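FACT complex subunit POB3 (Chaetomium thermophilum var. thermophilum, PDB 4KHB) is a subunit of the FACT complex, which probably acts as a histone chaperone reorganizing nucleosomes during transcription, replication and DNA repair. Local coordinates at residues Glu81-Glu84 against Arg85-Ile89. Residues are numbered along the deposited sequence; the frame is centred on the assembly and turned at random.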
loop_
_atom_site.group_PDB
_atom_site.type_symbol
_atom_site.label_atom_id
_atom_site.label_comp_id
_atom_site.label_asym_id
_atom_site.label_seq_id
_atom_site.Cartn_x
_atom_site.Cartn_y
_atom_site.Cartn_z
ATOM N N GLU H 81 15.040 15.686 4.182
ATOM C CA GLU H 81 15.457 16.849 4.958
ATOM C C GLU H 81 14.270 17.596 5.574
ATOM O O GLU H 81 14.439 18.397 6.500
ATOM C CB GLU H 81 16.285 17.792 4.069
ATOM C CG GLU H 81 15.668 19.166 3.826
ATOM C CD GLU H 81 16.197 19.834 2.571
ATOM O OE1 GLU H 81 16.454 21.056 2.605
ATOM O OE2 GLU H 81 16.345 19.136 1.545
ATOM N N ASP H 82 13.067 17.303 5.088
ATOM C CA ASP H 82 11.880 18.054 5.488
ATOM C C ASP H 82 11.327 17.628 6.848
ATOM O O ASP H 82 10.429 18.280 7.375
ATOM C CB ASP H 82 10.772 17.916 4.433
ATOM C CG ASP H 82 11.114 18.599 3.124
ATOM O OD1 ASP H 82 11.786 19.650 3.149
ATOM O OD2 ASP H 82 10.702 18.076 2.065
ATOM N N TYR H 83 11.845 16.535 7.403
ATOM C CA TYR H 83 11.277 15.963 8.628
ATOM C C TYR H 83 11.216 16.897 9.833
ATOM O O TYR H 83 10.176 17.010 10.487
ATOM C CB TYR H 83 11.985 14.661 9.027
ATOM C CG TYR H 83 11.466 14.122 10.340
ATOM C CD1 TYR H 83 10.274 13.413 10.395
ATOM C CD2 TYR H 83 12.158 14.338 11.526
ATOM C CE1 TYR H 83 9.785 12.934 11.592
ATOM C CE2 TYR H 83 11.677 13.866 12.725
ATOM C CZ TYR H 83 10.493 13.163 12.751
ATOM O OH TYR H 83 10.013 12.687 13.948
ATOM N N GLU H 84 12.334 17.551 10.127
ATOM C CA GLU H 84 12.458 18.351 11.344
ATOM C C GLU H 84 11.504 19.549 11.349
ATOM O O GLU H 84 10.960 19.920 12.394
ATOM C CB GLU H 84 13.928 18.748 11.579
ATOM C CG GLU H 84 14.542 19.677 10.534
ATOM C CD GLU H 84 15.674 20.519 11.103
ATOM O OE1 GLU H 84 16.019 20.338 12.293
ATOM O OE2 GLU H 84 16.212 21.373 10.366
ATOM N N ARG H 85 11.293 20.133 10.174
ATOM C CA ARG H 85 10.340 21.221 10.009
ATOM C C ARG H 85 8.917 20.716 10.244
ATOM O O ARG H 85 8.133 21.345 10.955
ATOM C CB ARG H 85 10.462 21.802 8.601
ATOM C CG ARG H 85 10.598 23.317 8.544
ATOM C CD ARG H 85 10.982 23.776 7.142
ATOM N NE ARG H 85 9.868 24.431 6.459
ATOM C CZ ARG H 85 9.679 24.411 5.142
ATOM N NH1 ARG H 85 10.529 23.766 4.355
ATOM N NH2 ARG H 85 8.636 25.035 4.613
ATOM N N LEU H 86 8.587 19.585 9.624
ATOM C CA LEU H 86 7.263 18.981 9.746
ATOM C C LEU H 86 6.952 18.570 11.182
ATOM O O LEU H 86 5.825 18.738 11.655
ATOM C CB LEU H 86 7.131 17.781 8.800
ATOM C CG LEU H 86 7.157 18.104 7.302
ATOM C CD1 LEU H 86 7.395 16.861 6.471
ATOM C CD2 LEU H 86 5.861 18.770 6.880
ATOM N N ALA H 87 7.952 18.023 11.866
ATOM C CA ALA H 87 7.787 17.597 13.249
ATOM C C ALA H 87 7.467 18.782 14.152
ATOM O O ALA H 87 6.657 18.669 15.073
ATOM C CB ALA H 87 9.030 16.866 13.734
ATOM N N LYS H 88 8.104 19.920 13.885
ATOM C CA LYS H 88 7.834 21.136 14.645
ATOM C C LYS H 88 6.426 21.662 14.390
ATOM O O LYS H 88 5.739 22.093 15.317
ATOM C CB LYS H 88 8.855 22.228 14.316
ATOM C CG LYS H 88 9.082 23.192 15.472
ATOM C CD LYS H 88 10.166 24.215 15.182
ATOM C CE LYS H 88 10.407 25.105 16.395
ATOM N NZ LYS H 88 11.584 25.998 16.223
ATOM N N ILE H 89 6.011 21.634 13.127
ATOM C CA ILE H 89 4.670 22.058 12.736
ATOM C C ILE H 89 3.585 21.281 13.475
ATOM O O ILE H 89 2.710 21.872 14.106
ATOM C CB ILE H 89 4.456 21.883 11.216
ATOM C CG1 ILE H 89 5.331 22.855 10.427
ATOM C CG2 ILE H 89 2.989 22.065 10.851
ATOM C CD1 ILE H 89 5.366 22.555 8.945
#
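Asp82, Tyr83 and Glu84 hand their carbonyl oxygens to Leu86, Ala87 and Lys88 along helix 83-92, which packs against the sheets of the N-terminal PH domain. The three i to i+4 bonds differ in geometry. Ala87 N reaches Tyr83 O at 2.8 Å, and Leu86 N bonds to Asp82 O at 3.2 Å with an N-H...O angle of 165°. The bond from Lys88 N to Glu84 O, also 3.2 Å, is less straight, and its donor stands 37° above the carbonyl plane.

Apolar packing follows the same spacing. With CG anti to the backbone N (chi1 176°), the Tyr83 ring lies alongside the next turn, where Ala87 CB sits over one face, shifted toward the rim and 4.1 Å from CZ. The ring also meets Trp54, while its hydroxyl is hydrogen-bonded to Leu98 O, which joins this end of the stretch to strand 98-100. Leu86 is buried against Phe10 and Phe26, and its CD1 touches Asp82 CB at 4.1 Å.

Asp82 and Arg85 find their main polar partners outside the stretch. Arg85 is engaged by strand 8-11: NE forms a salt bridge with Glu8 OE1, NH2 bonds to Ser9 O, and Phe10 adds a cation-pi contact; Asp82 OD2 accepts from Gln79 N. Asp82 OD1 lies obliquely to the guanidinium and far from its plane, an opposite charge 4.5 Å from Arg85 NH1.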